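Homocitrate synthase (Sulfolobus acidocaldarius, PDB 6KTQ) catalyses the aldol-type condensation of 2-oxoglutarate with acetyl-CoA to homocitrate, the first step of lysine biosynthesis by the alpha-aminoadipate pathway. Local coordinates at residues M70-H75 with V103-A108; R88-K93 with I119-I124. All blocks are in the same frame, centred on the assembly; numbering follows the deposited sequence.

Contact 1. Residues M70-H75 with V103-A108; sequences MIEAGH and VAHSRA. With COA (coenzyme A), chain E.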
# COMPACT_ATOMS: atom_id res chain seq x y z
N MET A 70 22.57 -3.03 -10.75
CA MET A 70 23.34 -1.92 -11.26
C MET A 70 24.65 -1.73 -10.49
O MET A 70 24.66 -1.84 -9.27
CB MET A 70 22.53 -0.62 -11.17
CG MET A 70 21.25 -0.57 -11.99
SD MET A 70 20.43 1.00 -11.71
CE MET A 70 18.85 0.67 -12.49
N ILE A 71 25.73 -1.47 -11.23
CA ILE A 71 26.99 -1.09 -10.64
C ILE A 71 27.33 0.35 -11.00
O ILE A 71 27.51 0.67 -12.18
CB ILE A 71 28.14 -1.98 -11.12
CG1 ILE A 71 27.91 -3.43 -10.68
CG2 ILE A 71 29.47 -1.45 -10.59
CD1 ILE A 71 28.79 -4.42 -11.44
N GLU A 72 27.41 1.21 -10.00
CA GLU A 72 27.96 2.56 -10.14
C GLU A 72 29.51 2.44 -10.05
O GLU A 72 30.11 2.26 -8.97
CB GLU A 72 27.36 3.48 -9.08
CG GLU A 72 27.12 4.89 -9.55
CD GLU A 72 26.24 5.67 -8.60
OE1 GLU A 72 26.74 6.12 -7.54
OE2 GLU A 72 25.06 5.86 -8.92
N ALA A 73 30.14 2.51 -11.20
CA ALA A 73 31.56 2.17 -11.36
C ALA A 73 32.52 3.33 -11.06
O ALA A 73 33.75 3.13 -10.97
CB ALA A 73 31.79 1.66 -12.78
N GLY A 74 31.97 4.54 -10.94
CA GLY A 74 32.74 5.71 -10.57
C GLY A 74 32.33 6.94 -11.32
O GLY A 74 31.43 6.92 -12.18
N HIS A 75 33.02 8.03 -10.99
CA HIS A 75 32.85 9.35 -11.59
C HIS A 75 34.11 9.61 -12.44
O HIS A 75 35.16 9.98 -11.89
CB HIS A 75 32.76 10.36 -10.48
CG HIS A 75 32.56 11.76 -10.95
ND1 HIS A 75 32.41 12.81 -10.08
CD2 HIS A 75 32.51 12.28 -12.20
CE1 HIS A 75 32.26 13.93 -10.77
NE2 HIS A 75 32.33 13.63 -12.06
N VAL A 103 26.72 2.26 -14.43
CA VAL A 103 26.39 3.65 -14.23
C VAL A 103 27.65 4.49 -13.99
O VAL A 103 28.51 4.10 -13.19
CB VAL A 103 25.45 3.82 -13.04
CG1 VAL A 103 24.99 5.27 -12.93
CG2 VAL A 103 24.27 2.83 -13.13
N ALA A 104 27.75 5.61 -14.69
CA ALA A 104 28.81 6.59 -14.50
C ALA A 104 28.22 7.85 -13.89
O ALA A 104 27.15 8.34 -14.30
CB ALA A 104 29.49 6.91 -15.82
N HIS A 105 28.95 8.38 -12.92
CA HIS A 105 28.52 9.56 -12.22
C HIS A 105 28.97 10.79 -13.00
O HIS A 105 29.96 10.74 -13.76
CB HIS A 105 29.17 9.53 -10.83
CG HIS A 105 28.25 9.89 -9.71
ND1 HIS A 105 28.65 10.66 -8.64
CD2 HIS A 105 26.96 9.56 -9.47
CE1 HIS A 105 27.64 10.81 -7.80
NE2 HIS A 105 26.60 10.15 -8.29
N SER A 106 28.27 11.91 -12.79
CA SER A 106 28.56 13.15 -13.51
C SER A 106 28.04 14.39 -12.78
O SER A 106 26.93 14.39 -12.25
CB SER A 106 27.89 13.08 -14.88
OG SER A 106 28.24 14.15 -15.72
N ARG A 107 28.84 15.46 -12.75
CA ARG A 107 28.33 16.76 -12.35
C ARG A 107 27.43 17.25 -13.46
O ARG A 107 27.39 16.67 -14.55
CB ARG A 107 29.46 17.77 -12.10
CG ARG A 107 30.20 17.49 -10.81
CD ARG A 107 31.31 18.49 -10.60
NE ARG A 107 32.26 18.37 -11.69
CZ ARG A 107 33.25 19.23 -11.92
NH1 ARG A 107 33.44 20.28 -11.12
NH2 ARG A 107 34.06 19.00 -12.94
N ALA A 108 26.70 18.31 -13.19
CA ALA A 108 25.95 18.98 -14.23
C ALA A 108 26.91 19.91 -14.95
O ALA A 108 26.82 21.11 -14.82
CB ALA A 108 24.79 19.74 -13.63
N1A COA E . 27.27 20.31 -10.91
C2A COA E . 28.08 21.31 -11.34
N3A COA E . 29.08 21.85 -10.58
C4A COA E . 29.29 21.42 -9.32
C5A COA E . 28.46 20.34 -8.79
C6A COA E . 27.40 19.80 -9.67
N6A COA E . 26.61 18.81 -9.21
N7A COA E . 28.89 20.10 -7.54
C8A COA E . 29.92 20.96 -7.28
N9A COA E . 30.14 21.75 -8.34
C1B COA E . 31.22 22.73 -8.51
C2B COA E . 31.32 23.79 -7.45
O2B COA E . 30.41 24.86 -7.63
C3B COA E . 32.76 24.21 -7.68
O3B COA E . 32.96 24.94 -8.87
P3B COA E . 34.01 26.14 -8.88
O7A COA E . 33.47 26.96 -9.99
O8A COA E . 35.32 25.43 -9.14
O9A COA E . 33.94 26.78 -7.53
C4B COA E . 33.47 22.90 -7.85
O4B COA E . 32.48 22.03 -8.44
C5B COA E . 33.95 22.69 -6.41
O5B COA E . 34.84 21.68 -6.22
P1A COA E . 36.44 21.61 -6.36
O1A COA E . 36.44 20.22 -5.84
O2A COA E . 37.23 22.68 -5.65
O3A COA E . 36.59 21.73 -7.96
P2A COA E . 37.72 21.11 -8.88
O4A COA E . 39.07 21.45 -8.30
O5A COA E . 37.36 21.46 -10.29
O6A COA E . 37.50 19.53 -8.80
CBP COA E . 36.34 17.43 -9.05
CCP COA E . 36.26 18.95 -9.22
CDP COA E . 35.02 16.76 -9.45
CEP COA E . 37.46 16.89 -9.96
CAP COA E . 36.71 17.17 -7.59
OAP COA E . 35.86 17.86 -6.66
C9P COA E . 36.65 15.71 -7.28
O9P COA E . 37.48 14.97 -7.76
N8P COA E . 35.65 15.32 -6.48
C7P COA E . 35.42 13.95 -6.06
C6P COA E . 34.05 13.47 -6.55
C5P COA E . 32.95 14.23 -5.84
O5P COA E . 33.21 15.31 -5.28
N4P COA E . 31.73 13.69 -5.86
C3P COA E . 30.59 14.40 -5.28
C2P COA E . 29.34 13.57 -5.10
S1P COA E . 28.05 14.75 -4.59
O HOH W 1 31.05 11.76 -7.68
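The side chains of H75 and H105 cross at about a right angle and touch at their first carbons, H75 CB 3.7 Å from H105 CB; the rings themselves are bridged by a water. One face of the H75 ring has the backbone N of S106 above it, toward the rim. H75 CG is anti to the backbone N (chi1 -179°). This lays the ring along the backbone of the next strand, with H75 CD2 3.4 Å from H105 O. The water lies at the edge of the H105 ring, in its plane, 2.8 Å from H105 ND1. The same water meets H75 ND1 and accepts a bond from coenzyme A N4P, so it ties both rings to the pantetheine arm. H105 NE2 bonds to 2-oxoglutarate, and H75 NE2 to D112. The R107 guanidinium carries coenzyme A CDP over the centre of one face. At its edge R107 NH1 makes a weak bond to coenzyme A O4B, while R107 NE pairs with D112. At the next residue, A108 N donates to the adenine at coenzyme A N1A, 3.1 Å away.

The E72 carboxylate is tilted 32° from the H105 ring, with E72 OE1 4.0 Å from H105 CD2. Salt bridges to R41 and R165 hold this carboxylate. E72 CG also packs on V103 CG1.

Three backbone bonds join the strands in parallel: V103 N to I71 O (2.9 Å), A73 N to V103 O (3.0 Å) and H105 N to G74 O. The contact joins neighbouring strands of a beta-alpha-beta unit in the TIM barrel of the DRE-TIM metallolyases. Their C-terminal ends carry residues that contact 2-oxoglutarate and coenzyme A, as is characteristic of TIM-barrel active sites.

Contact 2. Residues R88-K93 with I119-I124; sequences RIIKLK and IEADRI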
# COMPACT_ATOMS: atom_id res chain seq x y z
N ARG A 88 37.38 -0.35 -18.45
CA ARG A 88 37.60 -1.80 -18.38
C ARG A 88 36.35 -2.57 -18.00
O ARG A 88 36.08 -3.66 -18.53
CB ARG A 88 38.68 -2.12 -17.36
CG ARG A 88 40.11 -2.01 -17.89
CD ARG A 88 40.87 -3.30 -17.63
NE ARG A 88 41.70 -3.20 -16.44
CZ ARG A 88 42.04 -4.21 -15.64
NH1 ARG A 88 41.62 -5.46 -15.86
NH2 ARG A 88 42.81 -3.97 -14.60
N ILE A 89 35.63 -2.04 -17.04
CA ILE A 89 34.39 -2.65 -16.62
C ILE A 89 33.39 -2.64 -17.78
O ILE A 89 32.75 -3.66 -18.03
CB ILE A 89 33.80 -1.94 -15.39
CG1 ILE A 89 34.67 -2.26 -14.16
CG2 ILE A 89 32.37 -2.38 -15.15
CD1 ILE A 89 34.53 -1.30 -12.97
N ILE A 90 33.27 -1.52 -18.49
CA ILE A 90 32.31 -1.45 -19.62
C ILE A 90 32.68 -2.42 -20.73
O ILE A 90 31.82 -3.08 -21.33
CB ILE A 90 32.21 -0.02 -20.17
CG1 ILE A 90 31.48 0.85 -19.16
CG2 ILE A 90 31.48 -0.01 -21.51
CD1 ILE A 90 31.74 2.32 -19.27
N LYS A 91 33.98 -2.55 -20.98
CA LYS A 91 34.49 -3.56 -21.89
C LYS A 91 34.09 -4.97 -21.45
O LYS A 91 33.62 -5.76 -22.27
CB LYS A 91 36.01 -3.40 -22.03
CG LYS A 91 36.69 -4.39 -22.95
CD LYS A 91 38.09 -3.91 -23.35
CE LYS A 91 38.77 -4.88 -24.32
NZ LYS A 91 39.47 -4.17 -25.43
N LEU A 92 34.24 -5.29 -20.16
CA LEU A 92 33.85 -6.61 -19.66
C LEU A 92 32.33 -6.86 -19.77
O LEU A 92 31.89 -8.00 -19.98
CB LEU A 92 34.31 -6.83 -18.22
CG LEU A 92 35.82 -7.04 -18.04
CD1 LEU A 92 36.17 -6.95 -16.56
CD2 LEU A 92 36.27 -8.37 -18.64
N LYS A 93 31.56 -5.79 -19.66
CA LYS A 93 30.11 -5.83 -19.84
C LYS A 93 29.74 -6.15 -21.29
O LYS A 93 28.96 -7.05 -21.57
CB LYS A 93 29.49 -4.50 -19.42
CG LYS A 93 28.02 -4.30 -19.83
CD LYS A 93 27.12 -5.37 -19.24
CE LYS A 93 25.66 -5.18 -19.62
NZ LYS A 93 25.11 -3.91 -19.09
N ILE A 119 32.97 7.10 -22.82
CA ILE A 119 33.31 5.75 -22.31
C ILE A 119 32.21 4.70 -22.50
O ILE A 119 32.41 3.56 -22.15
CB ILE A 119 33.66 5.69 -20.79
CG1 ILE A 119 32.64 6.49 -19.98
CG2 ILE A 119 35.08 6.14 -20.52
CD1 ILE A 119 32.72 6.23 -18.50
N GLU A 120 31.04 5.11 -22.98
CA GLU A 120 29.95 4.20 -23.33
C GLU A 120 29.30 3.53 -22.11
O GLU A 120 29.03 2.33 -22.13
CB GLU A 120 30.43 3.14 -24.33
CG GLU A 120 30.81 3.71 -25.69
CD GLU A 120 30.98 2.60 -26.71
OE1 GLU A 120 32.00 1.87 -26.64
OE2 GLU A 120 30.08 2.42 -27.55
N ALA A 121 29.05 4.30 -21.06
CA ALA A 121 28.30 3.78 -19.92
C ALA A 121 26.85 3.50 -20.33
O ALA A 121 26.30 4.16 -21.21
CB ALA A 121 28.32 4.76 -18.78
N ASP A 122 26.23 2.54 -19.65
CA ASP A 122 24.82 2.24 -19.84
C ASP A 122 23.95 3.38 -19.36
O ASP A 122 22.90 3.63 -19.94
CB ASP A 122 24.42 0.95 -19.12
CG ASP A 122 25.16 -0.25 -19.63
OD1 ASP A 122 25.39 -0.30 -20.85
OD2 ASP A 122 25.51 -1.16 -18.83
N ARG A 123 24.39 4.07 -18.32
CA ARG A 123 23.61 5.12 -17.70
C ARG A 123 24.53 6.18 -17.15
O ARG A 123 25.61 5.84 -16.64
CB ARG A 123 22.74 4.56 -16.56
CG ARG A 123 22.01 5.64 -15.77
CD ARG A 123 21.05 5.06 -14.72
NE ARG A 123 20.02 4.22 -15.35
CZ ARG A 123 18.88 4.67 -15.86
NH1 ARG A 123 18.53 5.94 -15.79
NH2 ARG A 123 18.06 3.81 -16.42
N ILE A 124 24.09 7.43 -17.24
CA ILE A 124 24.82 8.57 -16.70
C ILE A 124 23.97 9.16 -15.58
O ILE A 124 22.81 9.46 -15.78
CB ILE A 124 25.13 9.64 -17.80
CG1 ILE A 124 26.17 9.08 -18.79
CG2 ILE A 124 25.62 10.94 -17.18
CD1 ILE A 124 26.47 9.98 -19.99
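Apolar contact centres on I90, whose side chain leaves helix 80-94 toward the turn at I119-A121. Its CD1 methyl reaches furthest. I90 CD1 lies 4.1 Å from I119 CD1 and 4.2 Å from A121 CB. I90 CG1 is anti to the carbonyl carbon (chi1 -71°) and CG2 is anti to the backbone N, so both branches face the turn.

Those branches also press on the backbone. I90 CD1 is 3.2 Å from I119 O, and I90 CG2 is 3.4 Å from E120 O. These are packing contacts of methyl groups against carbonyl oxygens. The carbonyls they cover follow helix 110-118, where E120, with a positive phi (70°), takes part in a Schellman motif.

Charge pairing lies three residues further along the helix, at K93. K93 NZ makes a salt bridge to D122 OD2 at 2.8 Å. The two side chains come from opposite directions, and the ammonium meets OD2 from above the carboxylate plane, 37° out of it. Bends at chi2 and chi4 curl the lysine chain so that NZ comes to the aspartate. Both ends have a second partner: NZ also bonds to S100 O, and OD2 accepts from I102 N. The pair therefore ties the helix and the turn to the loop residue S100 and to I102 of strand 101-106.

I90 also touches I102 of that strand. The contact thus joins helix 80-94 to the turn between helix 110-118 and strand 123-129, an alpha-beta connection at the N-terminal end of the strands of the TIM barrel.

In the fold
Contact 1 is buried in the barrel wall. Contact 2 is only partly buried and lies further out, with the centres 10 Å apart. Both bear on strand 101-106: contact 1 contains part of it, and contact 2 touches it from helix 80-94, by I90 on I102, and from the turn into strand 123-129. Strands 101-106 and 123-129 are neighbours in the sheet: A104 N probably bonds to R123 O at 2.9 Å, and A104 CB packs on A121 CB. Their chemistry differs with place. Contact 1 combines strand pairing with histidines, an arginine and a glutamate turned to ligands or substrate-binding arginines. Contact 2 has isoleucine packing and one salt bridge, away from the bound 2-oxoglutarate.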